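Long-range contacts in alpha-L-arabinofuranosidase B (Aspergillus kawachii, PDB 6SXT), which hydrolyses terminal non-reducing alpha-L-arabinofuranosides in arabinoxylan, a major hemicellulose component, and in L-arabinan and arabinogalactan: residues D6-G11 and D302-S307; L33-R38 and I74-S79; N81-T86 and N133-T138. All coordinates share one frame; numbering follows the deposited sequence. Where two conformers were deposited one is given.

Contact 1: residues D6-G11 and D302-S307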
ATOM      1  N   ASP A   6       9.058 -15.981 -17.501  1.00 16.21           N
ATOM      2  CA  ASP A   6       9.370 -16.997 -18.530  1.00 16.47           C
ATOM      3  C   ASP A   6       8.720 -16.583 -19.851  1.00 17.15           C
ATOM      4  O   ASP A   6       9.341 -16.808 -20.890  1.00 18.41           O
ATOM      5  CB  ASP A   6       8.869 -18.359 -18.074  1.00 17.08           C
ATOM      6  CG  ASP A   6       9.488 -18.809 -16.756  1.00 18.18           C
ATOM      7  OD1 ASP A   6      10.742 -18.844 -16.671  1.00 20.97           O
ATOM      8  OD2 ASP A   6       8.692 -19.095 -15.863  1.00 18.37           O
ATOM      9  N   ILE A   7       7.506 -16.037 -19.766  1.00 17.83           N
ATOM     10  CA  ILE A   7       6.747 -15.565 -20.953  1.00 17.04           C
ATOM     11  C   ILE A   7       7.497 -14.410 -21.588  1.00 18.29           C
ATOM     12  O   ILE A   7       7.716 -14.407 -22.818  1.00 18.33           O
ATOM     13  CB  ILE A   7       5.319 -15.223 -20.567  1.00 17.50           C
ATOM     14  CG1 ILE A   7       4.602 -16.474 -20.074  1.00 18.32           C
ATOM     15  CG2 ILE A   7       4.556 -14.551 -21.698  1.00 18.50           C
ATOM     16  CD1 ILE A   7       3.360 -16.255 -19.318  1.00 18.48           C
ATOM     17  N   TYR A   8       7.942 -13.424 -20.802  1.00 16.81           N
ATOM     18  CA  TYR A   8       8.690 -12.288 -21.344  1.00 17.21           C
ATOM     19  C   TYR A   8       9.990 -12.785 -21.988  1.00 19.09           C
ATOM     20  O   TYR A   8      10.351 -12.309 -23.086  1.00 18.49           O
ATOM     21  CB  TYR A   8       9.000 -11.234 -20.280  1.00 17.15           C
ATOM     22  CG  TYR A   8       7.867 -10.294 -19.992  1.00 16.31           C
ATOM     23  CD1 TYR A   8       7.438  -9.385 -20.937  1.00 15.53           C
ATOM     24  CD2 TYR A   8       7.234 -10.250 -18.752  1.00 15.70           C
ATOM     25  CE1 TYR A   8       6.432  -8.464 -20.659  1.00 16.99           C
ATOM     26  CE2 TYR A   8       6.218  -9.330 -18.462  1.00 15.68           C
ATOM     27  CZ  TYR A   8       5.814  -8.436 -19.419  1.00 17.10           C
ATOM     28  OH  TYR A   8       4.860  -7.509 -19.094  1.00 16.97           O
ATOM     29  N   GLU A   9      10.664 -13.756 -21.373  1.00 18.87           N
ATOM     30  CA  GLU A   9      11.924 -14.288 -21.931  1.00 20.49           C
ATOM     31  C   GLU A   9      11.618 -14.948 -23.282  1.00 21.03           C
ATOM     32  O   GLU A   9      12.429 -14.739 -24.237  1.00 21.37           O
ATOM     33  CB  GLU A   9      12.512 -15.291 -20.958  1.00 23.36           C
ATOM     34  CG  GLU A   9      13.607 -16.155 -21.562  1.00 29.52           C
ATOM     35  CD  GLU A   9      14.829 -15.415 -22.006  1.00 40.33           C
ATOM     36  OE1 GLU A   9      15.274 -14.518 -21.245  1.00 41.40           O
ATOM     37  OE2 GLU A   9      15.425 -15.858 -23.039  1.00 46.73           O
ATOM     38  N   ALA A  10      10.537 -15.696 -23.385  1.00 20.02           N
ATOM     39  CA  ALA A  10      10.166 -16.423 -24.630  1.00 21.67           C
ATOM     40  C   ALA A  10       9.861 -15.405 -25.734  1.00 24.90           C
ATOM     41  O   ALA A  10      10.009 -15.742 -26.912  1.00 24.84           O
ATOM     42  CB  ALA A  10       8.993 -17.317 -24.406  1.00 23.66           C
ATOM     43  N   GLY A  11       9.437 -14.193 -25.393  1.00 21.40           N
ATOM     44  CA  GLY A  11       9.169 -13.124 -26.368  1.00 23.65           C
ATOM     45  C   GLY A  11      10.396 -12.327 -26.704  1.00 22.23           C
ATOM     46  O   GLY A  11      10.252 -11.301 -27.407  1.00 26.75           O
ATOM     47  N   ASP A 302       2.351  -7.203 -27.958  1.00 16.99           N
ATOM     48  CA  ASP A 302       1.022  -7.348 -27.366  1.00 16.98           C
ATOM     49  C   ASP A 302       0.797  -8.822 -26.995  1.00 17.47           C
ATOM     50  O   ASP A 302       0.175  -9.064 -25.930  1.00 17.99           O
ATOM     51  CB  ASP A 302      -0.141  -6.856 -28.238  1.00 18.16           C
ATOM     52  CG  ASP A 302      -0.264  -5.352 -28.377  1.00 21.30           C
ATOM     53  OD1 ASP A 302       0.650  -4.619 -27.863  1.00 21.77           O
ATOM     54  OD2 ASP A 302      -1.275  -4.903 -28.930  1.00 18.93           O
ATOM     55  N   ASP A 303       1.229  -9.742 -27.853  1.00 18.42           N
ATOM     56  CA  ASP A 303       1.018 -11.193 -27.622  0.50 20.01           C
ATOM     57  C   ASP A 303       1.697 -11.603 -26.309  1.00 18.05           C
ATOM     58  O   ASP A 303       1.094 -12.348 -25.535  1.00 18.79           O
ATOM     59  CB  ASP A 303       1.603 -12.034 -28.753  0.50 24.69           C
ATOM     60  CG  ASP A 303       1.247 -13.505 -28.636  0.50 30.59           C
ATOM     61  OD1 ASP A 303       0.047 -13.835 -28.785  0.50 35.63           O
ATOM     62  OD2 ASP A 303       2.175 -14.315 -28.414  0.50 37.86           O
ATOM     63  N   THR A 304       2.911 -11.153 -26.098  1.00 17.91           N
ATOM     64  CA  THR A 304       3.673 -11.530 -24.870  1.00 17.50           C
ATOM     65  C   THR A 304       2.894 -11.024 -23.671  1.00 17.53           C
ATOM     66  O   THR A 304       2.665 -11.771 -22.733  1.00 16.74           O
ATOM     67  CB  THR A 304       5.062 -10.928 -24.912  1.00 17.83           C
ATOM     68  OG1 THR A 304       5.804 -11.569 -25.959  1.00 18.76           O
ATOM     69  CG2 THR A 304       5.812 -11.021 -23.607  1.00 18.56           C
ATOM     70  N   GLU A 305       2.495  -9.758 -23.681  1.00 15.81           N
ATOM     71  CA  GLU A 305       1.694  -9.211 -22.572  1.00 15.72           C
ATOM     72  C   GLU A 305       0.377  -9.949 -22.385  1.00 15.92           C
ATOM     73  O   GLU A 305      -0.042 -10.172 -21.251  1.00 16.47           O
ATOM     74  CB  GLU A 305       1.438  -7.735 -22.809  1.00 15.50           C
ATOM     75  CG  GLU A 305       2.698  -6.916 -22.653  1.00 16.77           C
ATOM     76  CD  GLU A 305       2.468  -5.478 -23.081  1.00 19.32           C
ATOM     77  OE1 GLU A 305       1.681  -5.266 -24.055  1.00 17.75           O
ATOM     78  OE2 GLU A 305       3.054  -4.565 -22.447  1.00 17.79           O
ATOM     79  N   ASN A 306      -0.296 -10.331 -23.474  1.00 15.92           N
ATOM     80  CA  ASN A 306      -1.560 -11.068 -23.353  1.00 17.48           C
ATOM     81  C   ASN A 306      -1.309 -12.399 -22.620  1.00 16.12           C
ATOM     82  O   ASN A 306      -2.153 -12.784 -21.828  1.00 16.96           O
ATOM     83  CB  ASN A 306      -2.156 -11.324 -24.731  1.00 16.72           C
ATOM     84  CG  ASN A 306      -2.629 -10.059 -25.439  1.00 18.08           C
ATOM     85  OD1 ASN A 306      -2.868  -9.018 -24.811  1.00 18.52           O
ATOM     86  ND2 ASN A 306      -2.811 -10.177 -26.778  1.00 18.19           N
ATOM     87  N   SER A 307      -0.206 -13.047 -22.904  1.00 16.36           N
ATOM     88  CA  SER A 307       0.144 -14.341 -22.258  1.00 17.46           C
ATOM     89  C   SER A 307       0.392 -14.076 -20.770  1.00 18.31           C
ATOM     90  O   SER A 307       0.005 -14.891 -19.930  1.00 16.73           O
ATOM     91  CB  SER A 307       1.308 -15.025 -22.912  1.00 18.42           C
ATOM     92  OG  SER A 307       0.885 -15.509 -24.202  1.00 22.87           O
TER
HETATM   93  O   HOH W   1       6.131 -14.646 -25.086  1.00 37.65           O
HETATM   94  O   HOH W   2       4.722  -5.102 -20.419  1.00 16.51           O
HETATM   95  O   HOH W   3       7.802  -9.714 -26.325  1.00 21.82           O
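Ile7 and Thr304 meet where two nearly antiparallel helices pack, and Tyr8, the next residue, touches the same threonine through its ring. The segment axes approach to 9.1 Å at 163°, and the contact buries 272 Å² over both sides. Ile7 touches with its gamma methyl, CG2, which lies 3.5 Å from Ser307 CB, tighter than usual for two carbons, and rests equally near the carbonyl oxygen of Thr304. Its CD1 reaches on toward the carbonyl of Ser307. From the other helix, Thr304 CG2 approaches Tyr8 CD1 obliquely at 3.5 Å. With Thr304 OG1 beside the backbone N (chi1 -68°), CG2 is left anti to that N and turned to the tyrosine, while OG1 comes to 3.7 Å from Gly11 CA.

No direct hydrogen bond joins the segments; water supplies the polar links. One molecule donates to Ile7 O (2.8 Å) and also binds Thr304 OG1, and another connects that hydroxyl, itself paired with Ser301 OG, with Gly11 O, so two waters bridge to the C-terminal end of helix 4-10. A third water accepts from Tyr8 OH and donates to Glu305 OE2 at 2.7 Å, tying the phenol to a carboxylate whose other oxygen, OE1, forms salt bridges with Lys233 and Arg242.

Around this first shell, Val308 of helix 302-315 touches both Ile7 and Tyr8, the tyrosine also packs on Val294 and Thr296 of strand 288-296, and Glu305 packs on Leu251 of strand 250-257, so the helix pair is seated against strands of the large antiparallel sheet of the catalytic domain.

Contact 2: residues L33-R38 and I74-S79; sequences LYQLQR and IIYDQS. With EDO (1,2-ethanediol), chain B.
The ring of Tyr76 slants along the backbone of the neighbouring strand just where the pairing gives out, CE2 3.5 Å from Tyr34 C, with Leu33 C at its edge. An aromatic side chain thus continues the contact beyond an antiparallel beta pairing. Strand 34-38 lies between 44-47 and 70-75 in a four-stranded antiparallel sheet of the catalytic domain. Gln35 and Ile74, a hydrogen-bonded pair, put their side chains on one face; Tyr34 and Ile75, a non-hydrogen-bonded pair, put theirs on the other. Gln35 N donates to Ile74 O at 2.9 Å, and beyond the strand end Tyr76 N donates to Leu33 O at 3.0 Å. Toward strand 44-47, Leu33 and Tyr34 both stand against the single residue Ile47, a classic beta bulge at the start of strand 34-38.

One face of the Tyr76 ring carries Ile74 CG2, offset toward the rim. Gln35 CG, anti to the backbone N (chi1 -173°), starts an extended chain that slants across Ile74, with OE1 3.4 Å from Ile74 CD1. Its CB is 3.5 Å from Tyr76 OH, and its amide plane is turned 81° from that ring. Elsewhere Leu33 CD2 meets Gln78 NE2 at 3.3 Å, an amide held by the backbone of Arg23 and Leu25. Gln35 OE1 pairs with Thr73 OG1 and accepts a 2.9 Å hydrogen bond from O1 of a 1,2-ethanediol, probably from the crystallisation liquor.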
ATOM      1  N   LEU A  33      11.526 -14.006  -1.721  1.00 14.41           N
ATOM      2  CA  LEU A  33      10.657 -13.011  -2.375  1.00 14.21           C
ATOM      3  C   LEU A  33      10.789 -11.661  -1.696  1.00 14.10           C
ATOM      4  O   LEU A  33      10.812 -10.617  -2.399  1.00 14.45           O
ATOM      5  CB  LEU A  33       9.208 -13.472  -2.275  1.00 14.88           C
ATOM      6  CG  LEU A  33       8.841 -14.747  -3.016  1.00 14.92           C
ATOM      7  CD1 LEU A  33       7.467 -15.235  -2.596  1.00 14.98           C
ATOM      8  CD2 LEU A  33       8.911 -14.534  -4.485  1.00 16.58           C
ATOM      9  N   TYR A  34      10.868 -11.654  -0.370  1.00 14.03           N
ATOM     10  CA  TYR A  34      10.941 -10.405   0.413  1.00 13.45           C
ATOM     11  C   TYR A  34      11.528 -10.674   1.793  1.00 14.12           C
ATOM     12  O   TYR A  34      11.602 -11.836   2.217  1.00 14.71           O
ATOM     13  CB  TYR A  34       9.567  -9.712   0.485  1.00 13.89           C
ATOM     14  CG  TYR A  34       8.471 -10.443   1.190  1.00 14.12           C
ATOM     15  CD1 TYR A  34       7.729 -11.406   0.549  1.00 13.81           C
ATOM     16  CD2 TYR A  34       8.109 -10.128   2.501  1.00 14.01           C
ATOM     17  CE1 TYR A  34       6.651 -12.021   1.159  1.00 13.67           C
ATOM     18  CE2 TYR A  34       7.041 -10.769   3.157  1.00 15.56           C
ATOM     19  CZ  TYR A  34       6.271 -11.678   2.449  1.00 13.87           C
ATOM     20  OH  TYR A  34       5.229 -12.335   3.040  1.00 15.83           O
ATOM     21  N   GLN A  35      11.936  -9.586   2.423  1.00 14.79           N
ATOM     22  CA  GLN A  35      12.433  -9.581   3.805  1.00 14.66           C
ATOM     23  C   GLN A  35      11.443  -8.854   4.717  1.00 14.09           C
ATOM     24  O   GLN A  35      10.897  -7.821   4.318  1.00 15.07           O
ATOM     25  CB  GLN A  35      13.814  -8.985   3.816  1.00 14.80           C
ATOM     26  CG  GLN A  35      14.472  -9.093   5.195  1.00 15.20           C
ATOM     27  CD  GLN A  35      15.750  -8.303   5.273  1.00 17.63           C
ATOM     28  OE1 GLN A  35      15.728  -7.096   5.317  1.00 18.11           O
ATOM     29  NE2 GLN A  35      16.878  -9.016   5.309  1.00 18.91           N
ATOM     30  N   LEU A  36      11.292  -9.414   5.896  1.00 15.12           N
ATOM     31  CA  LEU A  36      10.510  -8.844   7.000  1.00 15.24           C
ATOM     32  C   LEU A  36      11.441  -8.349   8.090  1.00 15.82           C
ATOM     33  O   LEU A  36      12.467  -9.018   8.329  1.00 15.91           O
ATOM     34  CB  LEU A  36       9.624  -9.911   7.600  1.00 14.95           C
ATOM     35  CG  LEU A  36       8.491 -10.419   6.734  1.00 14.81           C
ATOM     36  CD1 LEU A  36       7.970 -11.745   7.273  1.00 15.37           C
ATOM     37  CD2 LEU A  36       7.377  -9.377   6.649  1.00 16.77           C
ATOM     38  N   GLN A  37      11.003  -7.332   8.819  1.00 16.27           N
ATOM     39  CA  GLN A  37      11.640  -6.903  10.081  1.00 15.94           C
ATOM     40  C   GLN A  37      10.534  -6.782  11.113  1.00 17.04           C
ATOM     41  O   GLN A  37       9.521  -6.139  10.788  1.00 16.64           O
ATOM     42  CB  GLN A  37      12.390  -5.600   9.935  1.00 16.07           C
ATOM     43  CG  GLN A  37      13.104  -5.192  11.226  1.00 18.18           C
ATOM     44  CD  GLN A  37      13.885  -3.907  11.019  1.00 23.59           C
ATOM     45  OE1 GLN A  37      13.598  -3.089  10.136  1.00 25.85           O
ATOM     46  NE2 GLN A  37      14.994  -3.762  11.753  1.00 23.42           N
ATOM     47  N   ARG A  38      10.697  -7.397  12.263  1.00 15.37           N
ATOM     48  CA  ARG A  38       9.659  -7.358  13.309  1.00 16.00           C
ATOM     49  C   ARG A  38      10.056  -6.385  14.408  1.00 17.55           C
ATOM     50  O   ARG A  38      11.237  -6.233  14.728  1.00 17.15           O
ATOM     51  CB  ARG A  38       9.354  -8.746  13.849  1.00 15.28           C
ATOM     52  CG  ARG A  38      10.482  -9.408  14.639  1.00 16.39           C
ATOM     53  CD  ARG A  38      10.085 -10.812  15.001  1.00 16.77           C
ATOM     54  NE  ARG A  38      11.183 -11.464  15.664  1.00 16.84           N
ATOM     55  CZ  ARG A  38      11.230 -12.744  15.959  1.00 20.90           C
ATOM     56  NH1 ARG A  38      10.274 -13.570  15.562  1.00 21.82           N
ATOM     57  NH2 ARG A  38      12.313 -13.218  16.570  1.00 22.51           N
ATOM     58  N   ILE A  74      12.640  -5.378   2.304  1.00 14.81           N
ATOM     59  CA  ILE A  74      13.223  -5.571   0.970  1.00 14.78           C
ATOM     60  C   ILE A  74      12.214  -6.348   0.142  1.00 14.24           C
ATOM     61  O   ILE A  74      11.663  -7.331   0.638  1.00 14.59           O
ATOM     62  CB  ILE A  74      14.563  -6.325   1.003  1.00 15.16           C
ATOM     63  CG1 ILE A  74      15.538  -5.741   2.036  1.00 17.58           C
ATOM     64  CG2 ILE A  74      15.180  -6.393  -0.415  1.00 16.00           C
ATOM     65  CD1 ILE A  74      16.815  -6.567   2.135  1.00 18.83           C
ATOM     66  N   ILE A  75      12.018  -5.907  -1.090  1.00 14.13           N
ATOM     67  CA  ILE A  75      11.329  -6.722  -2.114  1.00 14.32           C
ATOM     68  C   ILE A  75      12.439  -7.160  -3.065  1.00 13.86           C
ATOM     69  O   ILE A  75      13.026  -6.347  -3.760  1.00 15.58           O
ATOM     70  CB  ILE A  75      10.212  -5.938  -2.814  1.00 14.84           C
ATOM     71  CG1 ILE A  75       9.209  -5.326  -1.812  1.00 16.57           C
ATOM     72  CG2 ILE A  75       9.498  -6.858  -3.755  1.00 15.94           C
ATOM     73  CD1 ILE A  75       8.434  -4.163  -2.361  1.00 19.38           C
ATOM     74  N   TYR A  76      12.748  -8.440  -3.055  1.00 13.72           N
ATOM     75  CA  TYR A  76      13.919  -8.917  -3.818  1.00 14.01           C
ATOM     76  C   TYR A  76      13.621  -8.964  -5.311  1.00 14.98           C
ATOM     77  O   TYR A  76      12.468  -9.185  -5.749  1.00 14.92           O
ATOM     78  CB  TYR A  76      14.357 -10.299  -3.302  1.00 14.85           C
ATOM     79  CG  TYR A  76      14.935 -10.284  -1.911  1.00 15.67           C
ATOM     80  CD1 TYR A  76      16.139  -9.653  -1.652  1.00 16.76           C
ATOM     81  CD2 TYR A  76      14.264 -10.862  -0.844  1.00 14.94           C
ATOM     82  CE1 TYR A  76      16.658  -9.643  -0.367  1.00 17.69           C
ATOM     83  CE2 TYR A  76      14.770 -10.820   0.453  1.00 15.43           C
ATOM     84  CZ  TYR A  76      15.986 -10.220   0.684  1.00 16.26           C
ATOM     85  OH  TYR A  76      16.539 -10.206   1.959  1.00 16.31           O
ATOM     86  N   ASP A  77      14.640  -8.720  -6.115  1.00 15.64           N
ATOM     87  CA  ASP A  77      14.586  -8.904  -7.575  1.00 15.35           C
ATOM     88  C   ASP A  77      14.781 -10.384  -7.864  1.00 15.90           C
ATOM     89  O   ASP A  77      15.895 -10.911  -7.629  1.00 17.33           O
ATOM     90  CB  ASP A  77      15.662  -8.027  -8.201  1.00 15.63           C
ATOM     91  CG  ASP A  77      15.862  -8.330  -9.667  1.00 16.21           C
ATOM     92  OD1 ASP A  77      14.938  -8.902 -10.304  1.00 15.27           O
ATOM     93  OD2 ASP A  77      16.946  -7.985 -10.149  1.00 17.18           O
ATOM     94  N   GLN A  78      13.781 -11.058  -8.413  1.00 14.89           N
ATOM     95  CA  GLN A  78      13.841 -12.501  -8.704  1.00 15.32           C
ATOM     96  C   GLN A  78      14.693 -12.789  -9.952  1.00 16.95           C
ATOM     97  O   GLN A  78      14.978 -13.967 -10.216  1.00 17.45           O
ATOM     98  CB  GLN A  78      12.440 -13.084  -8.885  1.00 14.88           C
ATOM     99  CG  GLN A  78      11.557 -12.829  -7.703  1.00 14.88           C
ATOM    100  CD  GLN A  78      10.161 -13.343  -7.931  1.00 16.02           C
ATOM    101  OE1 GLN A  78       9.971 -14.218  -8.770  1.00 15.66           O
ATOM    102  NE2 GLN A  78       9.166 -12.742  -7.224  1.00 14.82           N
ATOM    103  N   SER A  79      15.061 -11.777 -10.736  1.00 16.01           N
ATOM    104  CA  SER A  79      15.672 -11.964 -12.086  1.00 16.75           C
ATOM    105  C   SER A  79      17.149 -12.314 -11.951  1.00 20.23           C
ATOM    106  O   SER A  79      17.716 -12.764 -12.975  1.00 21.06           O
ATOM    107  CB  SER A  79      15.492 -10.739 -12.939  1.00 17.28           C
ATOM    108  OG  SER A  79      16.378  -9.716 -12.534  1.00 19.19           O
TER
HETATM  109  C1  EDO B 527      17.191  -3.591   6.603  1.00 47.67           C
HETATM  110  O1  EDO B 527      17.283  -4.685   5.650  1.00 39.89           O
HETATM  111  C2  EDO B 527      17.457  -3.890   8.042  1.00 44.27           C

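Contact 3: residues N81-T86 and N133-T138; sequences NGNHLT and NEATGT
Asn83 reaches across to the backbone of Thr136 with both ends of its amide, and this pair of bonds is the close-fitting part of the contact. It joins the loop leading into strand 86-87 to the loop following strand 130-132, strands that are neighbours in one antiparallel sheet. ND2 donates to Thr136 O at 2.8 Å, almost perfectly straight (177°) and lying in both the carbonyl plane and the amide plane of Asn83. In return Thr136 N donates to Asn83 OD1 at 2.9 Å, tilted 20° from the plane of the side-chain carbonyl. A single residue's N-H and C=O are thus read by one amide. Asn83 sits at the centre of an inverse gamma turn, and its CG, anti to its own carbonyl carbon (chi1 -63°), is carried toward the partner loop. Alongside, OD1 comes to 3.1 Å from Ala135 CA.

The other side is looser, with Thr136 exposed to solvent. A water lies within reach of Gly82 O and Glu134 O, though it has more acceptors about it than protons to give. Only 182 Å² is buried in all.

Deeper in the protein, Asp77 OD2 accepts from Asn83 N and so holds the backbone of the turn. The amide's own orientation is set by its ND2 and OD1 bonds, and this buried group has its hydrogen-bonding needs met by main-chain atoms: ND2 by Thr136 O and Val16 O, OD1 by Thr136 N.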
ATOM      1  N   ASN A  81      19.408  -9.945 -11.365  1.00 19.36           N
ATOM      2  CA  ASN A  81      20.152  -8.708 -11.659  1.00 19.26           C
ATOM      3  C   ASN A  81      20.533  -7.935 -10.387  1.00 20.81           C
ATOM      4  O   ASN A  81      21.211  -6.938 -10.518  1.00 21.77           O
ATOM      5  CB  ASN A  81      19.417  -7.818 -12.646  1.00 19.28           C
ATOM      6  CG  ASN A  81      19.392  -8.372 -14.062  1.00 24.89           C
ATOM      7  OD1 ASN A  81      18.382  -8.898 -14.562  1.00 29.42           O
ATOM      8  ND2 ASN A  81      20.564  -8.509 -14.626  1.00 25.16           N
ATOM      9  N   GLY A  82      20.036  -8.310  -9.213  1.00 18.03           N
ATOM     10  CA  GLY A  82      20.358  -7.614  -7.967  1.00 18.99           C
ATOM     11  C   GLY A  82      19.533  -6.373  -7.724  1.00 17.34           C
ATOM     12  O   GLY A  82      19.864  -5.605  -6.839  1.00 18.61           O
ATOM     13  N   ASN A  83      18.434  -6.167  -8.471  1.00 16.01           N
ATOM     14  CA  ASN A  83      17.666  -4.908  -8.439  1.00 16.75           C
ATOM     15  C   ASN A  83      16.653  -4.910  -7.290  1.00 15.86           C
ATOM     16  O   ASN A  83      15.465  -4.568  -7.511  1.00 15.13           O
ATOM     17  CB  ASN A  83      17.013  -4.629  -9.795  1.00 17.18           C
ATOM     18  CG  ASN A  83      18.074  -4.453 -10.852  1.00 18.16           C
ATOM     19  OD1 ASN A  83      19.145  -3.895 -10.520  1.00 20.22           O
ATOM     20  ND2 ASN A  83      17.797  -4.835 -12.097  1.00 17.90           N
ATOM     21  N   HIS A  84      17.071  -5.271  -6.097  1.00 15.25           N
ATOM     22  CA  HIS A  84      16.166  -5.360  -4.929  1.00 14.98           C
ATOM     23  C   HIS A  84      15.700  -3.963  -4.534  1.00 15.50           C
ATOM     24  O   HIS A  84      16.457  -2.972  -4.631  1.00 16.84           O
ATOM     25  CB  HIS A  84      16.917  -5.998  -3.769  1.00 16.92           C
ATOM     26  CG  HIS A  84      17.700  -7.197  -4.134  1.00 16.89           C
ATOM     27  ND1 HIS A  84      17.164  -8.273  -4.804  1.00 16.21           N
ATOM     28  CD2 HIS A  84      18.995  -7.502  -3.847  1.00 19.25           C
ATOM     29  CE1 HIS A  84      18.105  -9.193  -4.938  1.00 18.66           C
ATOM     30  NE2 HIS A  84      19.261  -8.727  -4.382  1.00 19.53           N
ATOM     31  N   LEU A  85      14.435  -3.855  -4.141  1.00 15.20           N
ATOM     32  CA  LEU A  85      13.862  -2.582  -3.675  1.00 15.57           C
ATOM     33  C   LEU A  85      13.983  -2.471  -2.159  1.00 16.35           C
ATOM     34  O   LEU A  85      13.573  -3.385  -1.430  1.00 15.45           O
ATOM     35  CB  LEU A  85      12.395  -2.517  -4.087  1.00 16.44           C
ATOM     36  CG  LEU A  85      12.137  -2.502  -5.566  1.00 17.98           C
ATOM     37  CD1 LEU A  85      10.639  -2.525  -5.845  1.00 18.74           C
ATOM     38  CD2 LEU A  85      12.755  -1.303  -6.219  1.00 24.81           C
ATOM     39  N   THR A  86      14.570  -1.368  -1.700  1.00 16.04           N
ATOM     40  CA  THR A  86      14.818  -1.078  -0.287  1.00 16.33           C
ATOM     41  C   THR A  86      14.209   0.287   0.082  1.00 15.79           C
ATOM     42  O   THR A  86      13.717   1.056  -0.787  1.00 16.09           O
ATOM     43  CB  THR A  86      16.322  -1.172   0.029  1.00 17.03           C
ATOM     44  OG1 THR A  86      16.974  -0.163  -0.741  1.00 17.99           O
ATOM     45  CG2 THR A  86      16.878  -2.560  -0.191  1.00 18.81           C
ATOM     46  N   ASN A 133      18.538   2.791  -6.669  1.00 17.62           N
ATOM     47  CA  ASN A 133      19.262   3.755  -7.524  1.00 18.74           C
ATOM     48  C   ASN A 133      20.541   3.158  -8.119  1.00 21.49           C
ATOM     49  O   ASN A 133      21.239   3.914  -8.829  1.00 23.08           O
ATOM     50  CB  ASN A 133      19.544   5.027  -6.744  1.00 18.88           C
ATOM     51  CG  ASN A 133      18.309   5.874  -6.561  1.00 20.31           C
ATOM     52  OD1 ASN A 133      17.402   5.855  -7.396  1.00 19.36           O
ATOM     53  ND2 ASN A 133      18.253   6.647  -5.479  1.00 20.35           N
ATOM     54  N   GLU A 134      20.848   1.910  -7.847  1.00 19.71           N
ATOM     55  CA  GLU A 134      22.049   1.228  -8.400  1.00 21.86           C
ATOM     56  C   GLU A 134      21.653   0.015  -9.243  1.00 21.28           C
ATOM     57  O   GLU A 134      22.168  -1.082  -9.034  1.00 24.12           O
ATOM     58  CB  GLU A 134      22.955   0.860  -7.229  1.00 25.61           C
ATOM     59  CG  GLU A 134      23.412   2.097  -6.463  1.00 33.58           C
ATOM     60  CD  GLU A 134      24.275   1.841  -5.228  1.00 51.13           C
ATOM     61  OE1 GLU A 134      24.510   0.662  -4.886  1.00 59.61           O
ATOM     62  OE2 GLU A 134      24.710   2.831  -4.607  1.00 70.75           O
ATOM     63  N   ALA A 135      20.610   0.163 -10.038  1.00 21.81           N
ATOM     64  CA  ALA A 135      20.002  -0.942 -10.778  1.00 20.91           C
ATOM     65  C   ALA A 135      20.833  -1.269 -11.995  1.00 23.60           C
ATOM     66  O   ALA A 135      21.489  -0.354 -12.548  1.00 28.72           O
ATOM     67  CB  ALA A 135      18.585  -0.584 -11.188  1.00 23.01           C
ATOM     68  N   THR A 136      20.864  -2.521 -12.350  1.00 20.70           N
ATOM     69  CA  THR A 136      21.608  -2.929 -13.558  1.00 23.71           C
ATOM     70  C   THR A 136      20.688  -3.677 -14.497  1.00 24.68           C
ATOM     71  O   THR A 136      19.728  -4.358 -14.089  1.00 22.82           O
ATOM     72  CB  THR A 136      22.901  -3.615 -13.127  1.00 32.20           C
ATOM     73  OG1 THR A 136      22.474  -4.757 -12.434  1.00 31.40           O
ATOM     74  CG2 THR A 136      23.746  -2.792 -12.182  1.00 35.89           C
ATOM     75  N   GLY A 137      20.950  -3.485 -15.783  1.00 21.31           N
ATOM     76  CA  GLY A 137      20.156  -4.124 -16.827  1.00 20.22           C
ATOM     77  C   GLY A 137      18.932  -3.343 -17.258  1.00 20.39           C
ATOM     78  O   GLY A 137      18.330  -3.723 -18.262  1.00 21.24           O
ATOM     79  N   THR A 138      18.498  -2.362 -16.492  1.00 20.08           N
ATOM     80  CA  THR A 138      17.312  -1.551 -16.815  1.00 19.51           C
ATOM     81  C   THR A 138      17.657  -0.673 -18.005  1.00 19.79           C
ATOM     82  O   THR A 138      18.847  -0.262 -18.205  1.00 19.74           O
ATOM     83  CB  THR A 138      16.860  -0.718 -15.621  1.00 20.11           C
ATOM     84  OG1 THR A 138      18.057  -0.164 -15.068  1.00 19.72           O
ATOM     85  CG2 THR A 138      16.128  -1.540 -14.578  1.00 20.04           C
TER
HETATM   86  O   HOH W   4      21.497  -2.852  -6.719  1.00 33.04           O

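Overall arrangement
All three contacts lie in the N-terminal catalytic domain. Contacts 2 and 3 are nested within the long chain segment closed by contact 1, and follow one another in series. Contact 1 is centred 25 Å from contact 2 and 22 Å from contact 3, without touching either. Contacts 2 and 3 are neighbours, centred 13 Å apart: Asp77 N and His84 ND1, 2.9 Å apart, probably hydrogen-bond. Strand 15-20, which belongs to the large sheet, runs beside both. Contact 1 thus joins helices 4-10 and 302-315, from the two ends of the catalytic domain, while contacts 2 and 3 join strands and loops that come between them in the chain.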